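Putative acetamidase/formamidase (PDB 5UBU) probably hydrolyses carbon-nitrogen bonds, other than peptide bonds, in linear amides. Local coordinates at residues E259-L273 against D316-L330. Residues are numbered along the deposited sequence; the frame is centred on the assembly and turned at random.
Sequences ENAETIMSIGSARPL and DPKYTVGAMLNKELL
Arg271 lays NE over one face of the Tyr319 ring, toward its rim, while OH of Tyr319 sits over the centre of the guanidinium, 3.3 Å from CZ of Arg271; the planes are 18° apart. With CG anti to the carbonyl carbon (chi1 -68°), CG makes a CH-pi contact over the same ring, and the extended chain carries NH2 of Arg271 on to the backbone O of Asp316 at 2.9 Å. That oxygen sits in the guanidinium plane, so this bond and the near-parallel ring together hold the group's rotation. At the far end Lys327, extended beyond CG, brings NZ to O of Asn260 (2.8 Å) and to OE2 of Glu259 (3.0 Å), a salt bridge met on the carboxylate's anti side. Between these ends, strands 263-270 and 319-326 pair antiparallel in the large mixed sheet, with paired backbone bonds from Ile264-Leu325 to Ala270-Tyr319. One face carries selenomethionines Met265 and Met324, touching through CE and SE respectively. On it too, OG of Ser269 and OG1 of Thr320 are hydrogen-bonded at 2.8 Å. Beneath the other face runs helix 273-291, where Asp283 takes Ser266 OG and Ala280 meets Ala323. Further out, Tyr206 holds Glu259 OE1, and Leu273 N bonds Glu274 of a second subunit.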
# COMPACT_ATOMS: atom_id res chain seq x y z
N GLU B 259 -26.87 2.59 7.96
CA GLU B 259 -27.76 3.70 7.79
C GLU B 259 -28.08 4.29 9.15
O GLU B 259 -28.16 3.57 10.13
CB GLU B 259 -29.04 3.15 7.16
CG GLU B 259 -30.16 4.14 6.92
CD GLU B 259 -31.43 3.49 6.35
OE1 GLU B 259 -31.56 2.25 6.35
OE2 GLU B 259 -32.31 4.26 5.91
N ASN B 260 -28.22 5.61 9.21
CA ASN B 260 -28.60 6.29 10.45
C ASN B 260 -29.49 7.48 10.09
O ASN B 260 -29.84 7.67 8.93
CB ASN B 260 -27.40 6.66 11.34
CG ASN B 260 -26.42 7.58 10.67
OD1 ASN B 260 -26.75 8.27 9.71
ND2 ASN B 260 -25.19 7.60 11.19
N ALA B 261 -29.84 8.29 11.08
CA ALA B 261 -30.72 9.43 10.83
C ALA B 261 -30.30 10.33 9.68
O ALA B 261 -31.15 10.74 8.89
CB ALA B 261 -30.90 10.25 12.11
N GLU B 262 -29.00 10.58 9.55
CA GLU B 262 -28.52 11.51 8.52
C GLU B 262 -27.83 10.94 7.28
O GLU B 262 -27.81 11.62 6.26
CB GLU B 262 -27.62 12.58 9.17
CG GLU B 262 -28.36 13.41 10.23
CD GLU B 262 -27.66 14.70 10.65
OE1 GLU B 262 -26.52 15.02 10.21
OE2 GLU B 262 -28.29 15.43 11.45
N THR B 263 -27.29 9.72 7.33
CA THR B 263 -26.57 9.18 6.16
C THR B 263 -26.74 7.69 5.88
O THR B 263 -27.32 6.95 6.66
CB THR B 263 -25.03 9.34 6.34
OG1 THR B 263 -24.57 8.43 7.35
CG2 THR B 263 -24.65 10.76 6.73
N ILE B 264 -26.21 7.29 4.72
CA ILE B 264 -26.12 5.90 4.31
C ILE B 264 -24.60 5.73 4.13
O ILE B 264 -23.91 6.71 3.84
CB ILE B 264 -26.90 5.55 3.02
CG1 ILE B 264 -26.30 6.22 1.78
CG2 ILE B 264 -28.37 5.91 3.18
CD1 ILE B 264 -26.96 5.79 0.50
N MSE B 265 -24.09 4.51 4.30
CA MSE B 265 -22.66 4.27 4.19
C MSE B 265 -22.33 2.89 3.73
O MSE B 265 -22.98 1.94 4.11
CB MSE B 265 -22.09 4.49 5.59
CG MSE B 265 -20.57 4.24 5.73
SE MSE B 265 -20.05 3.95 7.63
CE MSE B 265 -20.08 5.83 8.15
N SER B 266 -21.31 2.79 2.87
CA SER B 266 -20.81 1.50 2.39
C SER B 266 -19.50 1.28 3.14
O SER B 266 -18.64 2.17 3.16
CB SER B 266 -20.58 1.51 0.89
OG SER B 266 -21.81 1.57 0.19
N ILE B 267 -19.35 0.11 3.74
CA ILE B 267 -18.17 -0.21 4.54
C ILE B 267 -17.26 -1.23 3.87
O ILE B 267 -17.61 -2.39 3.76
CB ILE B 267 -18.60 -0.74 5.92
CG1 ILE B 267 -19.51 0.29 6.61
CG2 ILE B 267 -17.38 -1.06 6.78
CD1 ILE B 267 -20.14 -0.18 7.90
N GLY B 268 -16.09 -0.78 3.44
CA GLY B 268 -15.11 -1.65 2.79
C GLY B 268 -13.95 -1.95 3.71
O GLY B 268 -13.58 -1.11 4.52
N SER B 269 -13.37 -3.14 3.58
CA SER B 269 -12.23 -3.53 4.41
C SER B 269 -11.15 -4.20 3.60
O SER B 269 -11.43 -5.13 2.86
CB SER B 269 -12.68 -4.46 5.54
OG SER B 269 -13.58 -3.81 6.40
N ALA B 270 -9.91 -3.73 3.76
CA ALA B 270 -8.75 -4.28 3.03
C ALA B 270 -7.45 -3.57 3.39
O ALA B 270 -7.41 -2.71 4.26
CB ALA B 270 -9.00 -4.17 1.52
N ARG B 271 -6.38 -4.00 2.72
CA ARG B 271 -5.06 -3.38 2.80
C ARG B 271 -4.55 -3.39 1.36
O ARG B 271 -4.76 -4.38 0.65
CB ARG B 271 -4.06 -4.14 3.67
CG ARG B 271 -4.36 -4.14 5.15
CD ARG B 271 -3.11 -4.56 5.92
NE ARG B 271 -3.31 -4.52 7.37
CZ ARG B 271 -2.34 -4.58 8.28
NH1 ARG B 271 -1.06 -4.65 7.92
NH2 ARG B 271 -2.64 -4.53 9.58
N PRO B 272 -3.89 -2.32 0.89
CA PRO B 272 -3.60 -1.12 1.67
C PRO B 272 -4.86 -0.27 1.91
O PRO B 272 -5.94 -0.62 1.42
CB PRO B 272 -2.56 -0.41 0.83
CG PRO B 272 -2.90 -0.80 -0.57
CD PRO B 272 -3.40 -2.22 -0.49
N LEU B 273 -4.72 0.81 2.66
CA LEU B 273 -5.89 1.64 2.99
C LEU B 273 -6.61 2.23 1.77
O LEU B 273 -7.82 2.44 1.85
CB LEU B 273 -5.53 2.72 4.03
CG LEU B 273 -6.68 3.52 4.66
CD1 LEU B 273 -7.58 2.59 5.46
CD2 LEU B 273 -6.17 4.64 5.55
N ASP B 316 -6.19 -3.32 12.55
CA ASP B 316 -6.55 -4.73 12.42
C ASP B 316 -5.96 -5.35 11.14
O ASP B 316 -5.50 -4.62 10.27
CB ASP B 316 -8.08 -4.83 12.47
CG ASP B 316 -8.66 -4.26 13.79
OD1 ASP B 316 -8.09 -4.54 14.88
OD2 ASP B 316 -9.70 -3.58 13.73
N PRO B 317 -5.95 -6.71 11.03
CA PRO B 317 -5.41 -7.40 9.84
C PRO B 317 -5.83 -6.77 8.51
O PRO B 317 -5.10 -6.86 7.52
CB PRO B 317 -5.96 -8.81 9.99
CG PRO B 317 -5.99 -9.01 11.47
CD PRO B 317 -6.41 -7.68 12.05
N LYS B 318 -7.01 -6.15 8.51
CA LYS B 318 -7.53 -5.41 7.38
C LYS B 318 -8.08 -4.11 7.92
O LYS B 318 -8.76 -4.09 8.96
CB LYS B 318 -8.62 -6.17 6.64
CG LYS B 318 -8.11 -7.35 5.86
CD LYS B 318 -9.21 -7.99 5.04
CE LYS B 318 -8.63 -9.11 4.20
NZ LYS B 318 -9.66 -9.75 3.33
N TYR B 319 -7.80 -3.02 7.22
CA TYR B 319 -8.29 -1.72 7.64
C TYR B 319 -9.71 -1.58 7.15
O TYR B 319 -10.11 -2.24 6.21
CB TYR B 319 -7.41 -0.60 7.09
CG TYR B 319 -5.93 -0.81 7.30
CD1 TYR B 319 -5.43 -1.22 8.53
CD2 TYR B 319 -5.02 -0.53 6.29
CE1 TYR B 319 -4.08 -1.39 8.74
CE2 TYR B 319 -3.66 -0.71 6.48
CZ TYR B 319 -3.20 -1.13 7.71
OH TYR B 319 -1.85 -1.30 7.91
N THR B 320 -10.48 -0.71 7.79
CA THR B 320 -11.88 -0.51 7.43
C THR B 320 -12.19 0.97 7.24
O THR B 320 -11.82 1.80 8.05
CB THR B 320 -12.79 -1.10 8.51
OG1 THR B 320 -12.50 -2.50 8.67
CG2 THR B 320 -14.26 -0.93 8.13
N VAL B 321 -12.89 1.26 6.14
CA VAL B 321 -13.26 2.61 5.75
C VAL B 321 -14.72 2.66 5.34
O VAL B 321 -15.21 1.75 4.67
CB VAL B 321 -12.42 3.04 4.52
CG1 VAL B 321 -12.83 4.43 4.03
CG2 VAL B 321 -10.92 3.00 4.85
N GLY B 322 -15.41 3.73 5.73
CA GLY B 322 -16.82 3.92 5.38
C GLY B 322 -16.98 5.11 4.44
O GLY B 322 -16.48 6.18 4.73
N ALA B 323 -17.66 4.91 3.31
CA ALA B 323 -17.92 5.99 2.35
C ALA B 323 -19.38 6.39 2.53
O ALA B 323 -20.28 5.58 2.35
CB ALA B 323 -17.67 5.51 0.93
N MSE B 324 -19.62 7.65 2.88
CA MSE B 324 -20.96 8.15 3.14
C MSE B 324 -21.53 9.15 2.20
O MSE B 324 -20.82 9.78 1.44
CB MSE B 324 -20.87 8.98 4.42
CG MSE B 324 -21.05 8.19 5.69
SE MSE B 324 -20.00 9.11 7.07
CE MSE B 324 -21.23 10.57 7.59
N LEU B 325 -22.85 9.31 2.28
CA LEU B 325 -23.58 10.31 1.51
C LEU B 325 -24.76 10.73 2.39
O LEU B 325 -25.46 9.89 2.95
CB LEU B 325 -24.07 9.77 0.17
CG LEU B 325 -24.80 10.82 -0.69
CD1 LEU B 325 -23.85 11.95 -1.07
CD2 LEU B 325 -25.40 10.18 -1.93
N ASN B 326 -24.96 12.03 2.52
CA ASN B 326 -26.04 12.58 3.33
C ASN B 326 -27.38 12.27 2.67
O ASN B 326 -27.54 12.46 1.48
CB ASN B 326 -25.81 14.09 3.53
CG ASN B 326 -26.80 14.72 4.48
OD1 ASN B 326 -28.03 14.64 4.30
ND2 ASN B 326 -26.28 15.38 5.49
N LYS B 327 -28.33 11.78 3.47
CA LYS B 327 -29.67 11.42 2.96
C LYS B 327 -30.41 12.53 2.21
O LYS B 327 -31.27 12.23 1.39
CB LYS B 327 -30.56 10.86 4.08
CG LYS B 327 -30.14 9.48 4.54
CD LYS B 327 -31.07 8.96 5.61
CE LYS B 327 -30.78 7.50 5.93
NZ LYS B 327 -31.70 7.00 6.99
N GLU B 328 -30.08 13.79 2.49
CA GLU B 328 -30.70 14.89 1.76
C GLU B 328 -30.40 14.81 0.26
O GLU B 328 -31.25 15.17 -0.56
CB GLU B 328 -30.26 16.25 2.31
CG GLU B 328 -30.89 16.59 3.65
CD GLU B 328 -30.49 17.98 4.17
OE1 GLU B 328 -31.36 18.65 4.76
OE2 GLU B 328 -29.32 18.40 3.96
N LEU B 329 -29.22 14.30 -0.09
CA LEU B 329 -28.81 14.17 -1.49
C LEU B 329 -29.41 12.95 -2.20
O LEU B 329 -29.18 12.76 -3.40
CB LEU B 329 -27.28 14.19 -1.60
CG LEU B 329 -26.61 15.47 -1.06
CD1 LEU B 329 -25.10 15.34 -1.00
CD2 LEU B 329 -27.00 16.69 -1.88
N LEU B 330 -30.20 12.14 -1.48
CA LEU B 330 -30.87 10.97 -2.05
C LEU B 330 -32.25 11.35 -2.62
O LEU B 330 -32.85 10.58 -3.36
CB LEU B 330 -31.05 9.86 -1.01
CG LEU B 330 -29.79 9.28 -0.37
CD1 LEU B 330 -30.15 8.27 0.70
CD2 LEU B 330 -28.91 8.64 -1.41
O HOH W 1 -10.89 -7.40 1.56